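Local coordinates for porin (Rhodobacter blasticus, PDB 3PRN), which forms trimeric outer-membrane channels through which small hydrophilic solutes of up to about 0.6 kDa diffuse passively, at residues Q43-M53 with A65-Y75; F202-W212 with Q223-A231. The protein carries 1 engineered substitution. All coordinates share one frame; numbering follows the deposited sequence. Where two conformers were deposited one is given.

Contact 1: Q43-M53 with A65-Y75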
loop_
_atom_site.group_PDB
_atom_site.type_symbol
_atom_site.label_atom_id
_atom_site.label_comp_id
_atom_site.label_asym_id
_atom_site.label_seq_id
_atom_site.Cartn_x
_atom_site.Cartn_y
_atom_site.Cartn_z
ATOM N N GLN A 43 7.233 20.403 -23.968
ATOM C CA GLN A 43 6.368 21.543 -24.218
ATOM C C GLN A 43 6.267 22.354 -22.928
ATOM O O GLN A 43 5.634 23.400 -22.887
ATOM C CB GLN A 43 4.975 21.038 -24.624
ATOM C CG GLN A 43 5.046 19.948 -25.680
ATOM C CD GLN A 43 5.479 20.518 -27.014
ATOM O OE1 GLN A 43 4.994 21.583 -27.394
ATOM N NE2 GLN A 43 6.372 19.888 -27.746
ATOM N N GLY A 44 6.822 21.867 -21.810
ATOM C CA GLY A 44 6.713 22.621 -20.557
ATOM C C GLY A 44 5.438 22.294 -19.751
ATOM O O GLY A 44 5.104 23.060 -18.815
ATOM N N VAL A 45 4.645 21.319 -20.151
ATOM C CA VAL A 45 3.450 20.913 -19.400
ATOM C C VAL A 45 3.843 19.734 -18.522
ATOM O O VAL A 45 4.396 18.786 -19.088
ATOM C CB VAL A 45 2.328 20.454 -20.350
ATOM C CG1 VAL A 45 1.068 20.103 -19.542
ATOM C CG2 VAL A 45 2.038 21.606 -21.318
ATOM N N THR A 46 3.654 19.780 -17.224
ATOM C CA THR A 46 3.979 18.640 -16.375
ATOM C C THR A 46 2.659 17.959 -15.973
ATOM O O THR A 46 1.685 18.657 -15.686
ATOM C CB THR A 46 4.681 19.141 -15.096
ATOM O OG1 THR A 46 5.941 19.667 -15.507
ATOM C CG2 THR A 46 4.937 17.988 -14.120
ATOM N N PHE A 47 2.620 16.649 -15.960
ATOM C CA PHE A 47 1.498 15.854 -15.505
ATOM C C PHE A 47 1.947 15.116 -14.230
ATOM O O PHE A 47 3.094 14.682 -14.154
ATOM C CB PHE A 47 0.970 14.819 -16.491
ATOM C CG PHE A 47 0.442 15.474 -17.751
ATOM C CD1 PHE A 47 1.323 15.872 -18.738
ATOM C CD2 PHE A 47 -0.931 15.685 -17.909
ATOM C CE1 PHE A 47 0.821 16.483 -19.896
ATOM C CE2 PHE A 47 -1.417 16.265 -19.061
ATOM C CZ PHE A 47 -0.530 16.676 -20.056
ATOM N N GLY A 48 1.063 15.030 -13.250
ATOM C CA GLY A 48 1.420 14.340 -12.017
ATOM C C GLY A 48 0.222 13.627 -11.402
ATOM O O GLY A 48 -0.964 13.907 -11.638
ATOM N N ALA A 49 0.560 12.661 -10.546
ATOM C CA ALA A 49 -0.449 11.896 -9.826
ATOM C C ALA A 49 0.133 11.662 -8.421
ATOM O O ALA A 49 1.362 11.527 -8.295
ATOM C CB ALA A 49 -0.905 10.620 -10.482
ATOM N N LYS A 50 -0.686 11.686 -7.371
ATOM C CA LYS A 50 -0.154 11.384 -6.063
ATOM C C LYS A 50 -1.113 10.497 -5.256
ATOM O O LYS A 50 -2.351 10.568 -5.361
ATOM C CB LYS A 50 0.182 12.651 -5.344
ATOM C CG LYS A 50 -0.644 12.998 -4.112
ATOM C CD LYS A 50 0.106 13.983 -3.192
ATOM C CE LYS A 50 -0.759 15.143 -2.691
ATOM N NZ LYS A 50 0.005 16.165 -1.953
ATOM N N LEU A 51 -0.465 9.673 -4.453
ATOM C CA LEU A 51 -1.162 8.766 -3.553
ATOM C C LEU A 51 -0.505 8.962 -2.159
ATOM O O LEU A 51 0.738 9.143 -2.092
ATOM C CB LEU A 51 -1.022 7.328 -4.006
ATOM C CG LEU A 51 -1.852 6.283 -3.295
ATOM C CD1 LEU A 51 -3.334 6.446 -3.607
ATOM C CD2 LEU A 51 -1.413 4.882 -3.684
ATOM N N ARG A 52 -1.265 8.863 -1.080
ATOM C CA ARG A 52 -0.704 8.922 0.271
ATOM C C ARG A 52 -1.018 7.637 1.063
ATOM O O ARG A 52 -2.135 7.063 0.975
ATOM C CB ARG A 52 -1.306 10.113 1.047
ATOM C CG ARG A 52 -0.854 10.284 2.487
ATOM C CD ARG A 52 -1.210 11.682 3.025
ATOM N NE ARG A 52 -0.383 12.717 2.285
ATOM C CZ ARG A 52 -0.570 14.020 2.482
ATOM N NH1 ARG A 52 -1.515 14.469 3.362
ATOM N NH2 ARG A 52 0.179 14.921 1.871
ATOM N N MET A 53 -0.074 7.162 1.859
ATOM C CA MET A 53 -0.234 6.042 2.776
ATOM C C MET A 53 0.144 6.632 4.152
ATOM O O MET A 53 1.251 7.087 4.375
ATOM C CB MET A 53 0.680 4.840 2.482
ATOM C CG MET A 53 0.220 4.192 1.135
ATOM S SD MET A 53 1.390 2.800 0.761
ATOM C CE MET A 53 0.620 1.580 1.824
ATOM N N ALA A 65 -3.290 1.845 4.461
ATOM C CA ALA A 65 -3.733 1.728 3.075
ATOM C C ALA A 65 -3.508 3.080 2.357
ATOM O O ALA A 65 -3.066 4.011 3.016
ATOM C CB ALA A 65 -5.209 1.344 3.004
ATOM N N GLY A 66 -3.731 3.046 1.057
ATOM C CA GLY A 66 -3.582 4.293 0.293
ATOM C C GLY A 66 -4.968 5.008 0.353
ATOM O O GLY A 66 -6.006 4.395 0.660
ATOM N N ASN A 67 -4.934 6.290 0.034
ATOM C CA ASN A 67 -6.138 7.129 -0.039
ATOM C C ASN A 67 -6.645 7.164 -1.503
ATOM O O ASN A 67 -6.226 6.311 -2.325
ATOM C CB ASN A 67 -5.890 8.522 0.522
ATOM C CG ASN A 67 -4.878 9.328 -0.229
ATOM O OD1 ASN A 67 -4.164 8.777 -1.083
ATOM N ND2 ASN A 67 -4.738 10.613 0.041
ATOM N N ALA A 68 -7.511 8.144 -1.845
ATOM C CA ALA A 68 -7.972 8.232 -3.256
ATOM C C ALA A 68 -7.017 9.187 -3.977
ATOM O O ALA A 68 -6.392 10.086 -3.355
ATOM C CB ALA A 68 -9.394 8.801 -3.243
ATOM N N ALA A 69 -6.804 8.966 -5.280
ATOM C CA ALA A 69 -5.774 9.656 -6.033
ATOM C C ALA A 69 -6.120 11.109 -6.346
ATOM O O ALA A 69 -7.292 11.499 -6.397
ATOM C CB ALA A 69 -5.619 8.981 -7.442
ATOM N N GLN A 70 -5.054 11.849 -6.556
ATOM C CA GLN A 70 -5.105 13.242 -6.996
ATOM C C GLN A 70 -4.286 13.303 -8.307
ATOM O O GLN A 70 -3.183 12.709 -8.348
ATOM C CB GLN A 70 -4.505 14.168 -5.941
ATOM C CG GLN A 70 -4.526 15.633 -6.383
ATOM C CD GLN A 70 -3.723 16.551 -5.467
ATOM O OE1 GLN A 70 -2.656 17.022 -5.854
ATOM N NE2 GLN A 70 -4.181 16.842 -4.264
ATOM N N PHE A 71 -4.728 14.030 -9.320
ATOM C CA PHE A 71 -4.075 14.209 -10.584
ATOM C C PHE A 71 -3.919 15.713 -10.869
ATOM O O PHE A 71 -4.803 16.489 -10.535
ATOM C CB PHE A 71 -4.830 13.609 -11.786
ATOM C CG PHE A 71 -5.273 12.189 -11.536
ATOM C CD1 PHE A 71 -6.445 11.942 -10.855
ATOM C CD2 PHE A 71 -4.473 11.122 -11.930
ATOM C CE1 PHE A 71 -6.868 10.628 -10.560
ATOM C CE2 PHE A 71 -4.924 9.803 -11.687
ATOM C CZ PHE A 71 -6.109 9.570 -10.996
ATOM N N TRP A 72 -2.832 16.111 -11.508
ATOM C CA TRP A 72 -2.707 17.528 -11.869
ATOM C C TRP A 72 -1.972 17.691 -13.189
ATOM O O TRP A 72 -1.263 16.809 -13.662
ATOM C CB TRP A 72 -2.016 18.317 -10.776
ATOM C CG TRP A 72 -0.558 18.009 -10.583
ATOM C CD1 TRP A 72 0.526 18.567 -11.264
ATOM C CD2 TRP A 72 0.004 17.079 -9.645
ATOM N NE1 TRP A 72 1.697 18.025 -10.802
ATOM C CE2 TRP A 72 1.406 17.109 -9.807
ATOM C CE3 TRP A 72 -0.570 16.216 -8.700
ATOM C CZ2 TRP A 72 2.265 16.328 -9.053
ATOM C CZ3 TRP A 72 0.301 15.428 -7.948
ATOM C CH2 TRP A 72 1.699 15.488 -8.130
ATOM N N THR A 73 -2.149 18.910 -13.759
ATOM C CA THR A 73 -1.446 19.323 -14.953
ATOM C C THR A 73 -0.995 20.779 -14.678
ATOM O O THR A 73 -1.866 21.539 -14.175
ATOM C CB THR A 73 -2.273 19.306 -16.238
ATOM O OG1 THR A 73 -3.201 20.406 -16.218
ATOM C CG2 THR A 73 -3.088 18.022 -16.336
ATOM N N SER A 74 0.269 21.072 -14.850
ATOM C CA SER A 74 0.836 22.371 -14.605
ATOM C C SER A 74 1.489 22.933 -15.858
ATOM O O SER A 74 2.144 22.206 -16.618
ATOM C CB SER A 74 2.030 22.436 -13.631
ATOM O OG SER A 74 1.599 22.101 -12.321
ATOM N N TYR A 75 1.323 24.223 -16.016
ATOM C CA TYR A 75 1.876 24.948 -17.155
ATOM C C TYR A 75 1.922 26.449 -16.844
ATOM O O TYR A 75 0.892 27.021 -16.520
ATOM C CB TYR A 75 0.983 24.735 -18.373
ATOM C CG TYR A 75 1.499 25.470 -19.598
ATOM C CD1 TYR A 75 2.765 25.166 -20.095
ATOM C CD2 TYR A 75 0.708 26.444 -20.214
ATOM C CE1 TYR A 75 3.248 25.836 -21.216
ATOM C CE2 TYR A 75 1.193 27.117 -21.338
ATOM C CZ TYR A 75 2.464 26.812 -21.838
ATOM O OH TYR A 75 2.937 27.464 -22.930
HETATM O O HOH W 1 -4.011 11.600 -3.417
#
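From T46 facing S74 to K50 facing Q70, the strands run antiparallel at 161° with their axes 4.7 Å apart, joined by paired backbone hydrogen bonds. On the face carrying T46, K50 and Q70, the W72 indole folds back across the opposite strand. Its CG sits between the backbone N and the carbonyl carbon (chi1 69°), which lays the ring flat over G48, whose CA stands 3.7 Å from the centroid of the six-membered ring in a CH-pi contact. A CB on G48 would collide with the indole; a ring covering its cross-strand glycine in this way is known as aromatic rescue of glycine. K50 meets the ring edge in plane, with CB 3.8 Å from W72 CZ3. Cut back to an alanine here, the W72 side chain no longer spans the strands, and G48 CA is likely to lose its cover while the K50 chain loses the edge that steadies it.

On the other face, A49 CB lies 3.9 Å from F71 CD2. The second subunit packs here, its F287 meeting the ring of F47.

Beyond Q70 the regular ladder ends, and a water bridges K50 O and A68 O. N67 then pairs with R52 twice: N67 N donates to R52 O (3.1 Å), and N67 OD1 accepts from R52 N (2.9 Å), the donor lying 43° out of the amide carbonyl plane. N67 ND2 is held by N118 O and Y117 OH. The asparagine amide thus replaces the missing strand carbonyl and ties the barrel wall to the segment around Y117, while the apolar face serves the trimer interface.

Contact 2: F202-W212 with Q223-A231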
loop_
_atom_site.group_PDB
_atom_site.type_symbol
_atom_site.label_atom_id
_atom_site.label_comp_id
_atom_site.label_asym_id
_atom_site.label_seq_id
_atom_site.Cartn_x
_atom_site.Cartn_y
_atom_site.Cartn_z
ATOM N N PHE A 202 7.960 41.569 12.156
ATOM C CA PHE A 202 8.464 42.716 12.888
ATOM C C PHE A 202 9.953 42.574 13.160
ATOM O O PHE A 202 10.541 43.307 13.957
ATOM C CB PHE A 202 7.679 43.029 14.142
ATOM C CG PHE A 202 7.953 42.194 15.351
ATOM C CD1 PHE A 202 8.937 42.539 16.263
ATOM C CD2 PHE A 202 7.200 41.054 15.601
ATOM C CE1 PHE A 202 9.185 41.772 17.385
ATOM C CE2 PHE A 202 7.437 40.285 16.728
ATOM C CZ PHE A 202 8.427 40.640 17.624
ATOM N N ASN A 203 10.602 41.735 12.367
ATOM C CA ASN A 203 12.065 41.581 12.475
ATOM C C ASN A 203 12.408 40.551 11.389
ATOM O O ASN A 203 11.578 40.267 10.504
ATOM C CB ASN A 203 12.449 40.978 13.821
ATOM C CG ASN A 203 13.218 41.904 14.757
ATOM O OD1 ASN A 203 14.042 42.691 14.305
ATOM N ND2 ASN A 203 12.996 41.841 16.060
ATOM N N ASP A 204 13.592 40.033 11.507
ATOM C CA ASP A 204 14.109 38.934 10.680
ATOM C C ASP A 204 13.752 37.651 11.456
ATOM O O ASP A 204 13.734 36.544 10.891
ATOM C CB ASP A 204 15.624 39.096 10.641
ATOM C CG ASP A 204 16.132 39.979 11.785
ATOM O OD1 ASP A 204 15.425 40.114 12.859
ATOM O OD2 ASP A 204 17.260 40.593 11.680
ATOM N N ALA A 205 13.451 37.915 12.742
ATOM C CA ALA A 205 13.245 36.888 13.785
ATOM C C ALA A 205 11.832 36.712 14.327
ATOM O O ALA A 205 11.495 35.637 14.835
ATOM C CB ALA A 205 14.096 37.220 15.014
ATOM N N GLY A 206 10.997 37.742 14.293
ATOM C CA GLY A 206 9.656 37.606 14.826
ATOM C C GLY A 206 8.552 37.873 13.832
ATOM O O GLY A 206 8.723 38.544 12.818
ATOM N N THR A 207 7.366 37.341 14.178
ATOM C CA THR A 207 6.178 37.620 13.356
ATOM C C THR A 207 4.961 37.723 14.257
ATOM O O THR A 207 4.877 37.036 15.286
ATOM C CB THR A 207 6.079 36.737 12.125
ATOM O OG1 THR A 207 4.757 36.249 11.925
ATOM C CG2 THR A 207 7.036 35.584 12.083
ATOM N N VAL A 208 3.998 38.595 13.967
ATOM C CA VAL A 208 2.791 38.731 14.749
ATOM C C VAL A 208 1.654 38.760 13.724
ATOM O O VAL A 208 1.821 39.381 12.662
ATOM C CB VAL A 208 2.748 39.961 15.653
ATOM C CG1 VAL A 208 2.849 41.247 14.836
ATOM C CG2 VAL A 208 1.496 39.961 16.504
ATOM N N GLY A 209 0.563 38.068 14.016
ATOM C CA GLY A 209 -0.524 38.051 13.063
ATOM C C GLY A 209 -1.881 37.979 13.783
ATOM O O GLY A 209 -2.036 37.756 14.977
ATOM N N LEU A 210 -2.889 38.199 12.982
ATOM C CA LEU A 210 -4.266 38.244 13.368
ATOM C C LEU A 210 -5.102 37.616 12.272
ATOM O O LEU A 210 -5.128 38.127 11.162
ATOM C CB LEU A 210 -4.651 39.734 13.532
ATOM C CG LEU A 210 -6.044 40.036 14.033
ATOM C CD1 LEU A 210 -6.155 39.678 15.511
ATOM C CD2 LEU A 210 -6.276 41.558 13.888
ATOM N N ASN A 211 -5.850 36.587 12.618
ATOM C CA ASN A 211 -6.769 35.942 11.710
ATOM C C ASN A 211 -8.194 36.101 12.259
ATOM O O ASN A 211 -8.391 35.940 13.483
ATOM C CB ASN A 211 -6.475 34.424 11.651
ATOM C CG ASN A 211 -5.142 34.134 10.986
ATOM O OD1 ASN A 211 -4.644 34.918 10.159
ATOM N ND2 ASN A 211 -4.515 32.999 11.328
ATOM N N TRP A 212 -9.120 36.386 11.394
ATOM C CA TRP A 212 -10.519 36.535 11.719
ATOM C C TRP A 212 -11.321 35.527 10.914
ATOM O O TRP A 212 -11.046 35.391 9.701
ATOM C CB TRP A 212 -10.952 37.999 11.326
ATOM C CG TRP A 212 -12.448 38.139 11.461
ATOM C CD1 TRP A 212 -13.166 38.351 12.623
ATOM C CD2 TRP A 212 -13.426 37.974 10.415
ATOM N NE1 TRP A 212 -14.523 38.336 12.345
ATOM C CE2 TRP A 212 -14.699 38.098 10.996
ATOM C CE3 TRP A 212 -13.330 37.711 9.046
ATOM C CZ2 TRP A 212 -15.870 38.020 10.243
ATOM C CZ3 TRP A 212 -14.496 37.602 8.304
ATOM C CH2 TRP A 212 -15.748 37.771 8.904
ATOM N N GLN A 223 -14.794 34.392 15.017
ATOM C CA GLN A 223 -13.615 34.057 15.811
ATOM C C GLN A 223 -12.454 34.934 15.453
ATOM O O GLN A 223 -12.191 35.298 14.311
ATOM C CB GLN A 223 -13.312 32.556 15.437
ATOM C CG GLN A 223 -11.963 32.053 15.949
ATOM C CD GLN A 223 -11.729 30.580 15.649
ATOM O OE1 GLN A 223 -12.388 29.954 14.825
ATOM N NE2 GLN A 223 -10.740 29.983 16.339
ATOM N N VAL A 224 -11.624 35.209 16.449
ATOM C CA VAL A 224 -10.424 35.997 16.170
ATOM C C VAL A 224 -9.269 35.297 16.861
ATOM O O VAL A 224 -9.411 34.814 17.987
ATOM C CB VAL A 224 -10.655 37.381 16.837
ATOM C CG1 VAL A 224 -9.356 38.144 16.980
ATOM C CG2 VAL A 224 -11.673 38.152 15.997
ATOM N N THR A 225 -8.147 35.212 16.158
ATOM C CA THR A 225 -6.957 34.566 16.714
ATOM C C THR A 225 -5.792 35.546 16.501
ATOM O O THR A 225 -5.610 36.027 15.381
ATOM C CB THR A 225 -6.640 33.250 15.918
ATOM O OG1 THR A 225 -7.753 32.383 16.163
ATOM C CG2 THR A 225 -5.357 32.619 16.391
ATOM N N LEU A 226 -5.110 35.779 17.588
ATOM C CA LEU A 226 -3.918 36.612 17.621
ATOM C C LEU A 226 -2.748 35.707 17.992
ATOM O O LEU A 226 -2.771 34.979 18.989
ATOM C CB LEU A 226 -4.117 37.759 18.634
ATOM C CG LEU A 226 -2.811 38.467 19.008
ATOM C CD1 LEU A 226 -2.399 39.329 17.825
ATOM C CD2 LEU A 226 -3.040 39.298 20.279
ATOM N N TYR A 227 -1.707 35.723 17.129
ATOM C CA TYR A 227 -0.574 34.853 17.431
ATOM C C TYR A 227 0.753 35.506 17.108
ATOM O O TYR A 227 0.825 36.503 16.390
ATOM C CB TYR A 227 -0.661 33.536 16.588
ATOM C CG TYR A 227 -0.451 33.790 15.102
ATOM C CD1 TYR A 227 -1.529 34.235 14.350
ATOM C CD2 TYR A 227 0.767 33.655 14.455
ATOM C CE1 TYR A 227 -1.445 34.491 12.997
ATOM C CE2 TYR A 227 0.885 33.925 13.092
ATOM C CZ TYR A 227 -0.209 34.340 12.376
ATOM O OH TYR A 227 -0.152 34.662 11.018
ATOM N N GLY A 228 1.805 34.884 17.616
ATOM C CA GLY A 228 3.135 35.405 17.331
ATOM C C GLY A 228 4.194 34.334 17.529
ATOM O O GLY A 228 3.976 33.331 18.224
ATOM N N ASN A 229 5.359 34.564 16.935
ATOM C CA ASN A 229 6.442 33.600 17.120
ATOM C C ASN A 229 7.776 34.371 17.013
ATOM O O ASN A 229 7.836 35.425 16.365
ATOM C CB ASN A 229 6.437 32.429 16.169
ATOM C CG ASN A 229 6.237 32.890 14.737
ATOM O OD1 ASN A 229 5.120 32.719 14.211
ATOM N ND2 ASN A 229 7.255 33.499 14.148
ATOM N N TYR A 230 8.762 33.810 17.671
ATOM C CA TYR A 230 10.074 34.445 17.679
ATOM C C TYR A 230 11.186 33.408 17.690
ATOM O O TYR A 230 11.151 32.498 18.515
ATOM C CB TYR A 230 10.086 35.312 18.958
ATOM C CG TYR A 230 11.176 36.356 18.897
ATOM C CD1 TYR A 230 10.961 37.555 18.225
ATOM C CD2 TYR A 230 12.406 36.118 19.505
ATOM C CE1 TYR A 230 11.957 38.517 18.160
ATOM C CE2 TYR A 230 13.413 37.080 19.440
ATOM C CZ TYR A 230 13.176 38.265 18.772
ATOM O OH TYR A 230 14.176 39.227 18.717
ATOM N N ALA A 231 12.155 33.583 16.789
ATOM C CA ALA A 231 13.272 32.646 16.678
ATOM C C ALA A 231 14.560 33.181 17.292
ATOM O O ALA A 231 14.978 34.295 16.983
ATOM C CB ALA A 231 13.491 32.366 15.188
HETATM O O HOH W 2 -2.097 35.975 10.021
#
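Y227 lies across G209 at the tight centre of this hairpin, whose strands run antiparallel at 169° with their axes 4.7 Å apart. The ring covers the glycine by one face, with G209 CA 4.0 Å from its centroid. Y227 takes the chi1 of 68° that tucks CG between backbone N and carbonyl carbon and turns the ring back over the neighbouring strand; a CB on G209 would strike its hydroxyl. Two backbone bonds close the pair, G209 N reaching Y227 O at 2.9 Å. Y227 OH donates to a water lying in the ring plane at its edge, and that water donates to N211 OD1 (2.8 Å), while N211 ND2 is taken by L94 O.

The opposite face is looser. L210 CD1 approaches L226 CB at 4.2 Å, and the flanking V208 and V224 each adopt two conformers. At the end away from the hairpin's connection, A205 CB rests over one face of the Y230 ring, offset toward its rim, but F202, crossing it, belongs to a poorly ordered loop. This is porin-wall chemistry: a polar inner side, buried around N211, T225 and Y227, and an apolar outer side of aliphatic and aromatic residues consistent with lipid exposure.

In the fold
Both contacts join neighbouring strands of one closed antiparallel barrel of 16 strands. Contact 1 pairs strands 46-56 and 70-75 and closes before contact 2 opens; contact 2 pairs strands 206-214 and 223-232. They lie on opposite sides of the chain's centre, with centres about 33 Å apart and nearest atoms about 20 Å apart, so they do not touch. The wall at contact 1 faces the second subunit, whereas no other chain touches contact 2. The long connection between strands 78-83 and 131-138 reaches both, bonding through N118 and S119 to contact 1 and through L94 and G108 to contact 2, consistent with the inward-folded loop that narrows the channel in porins.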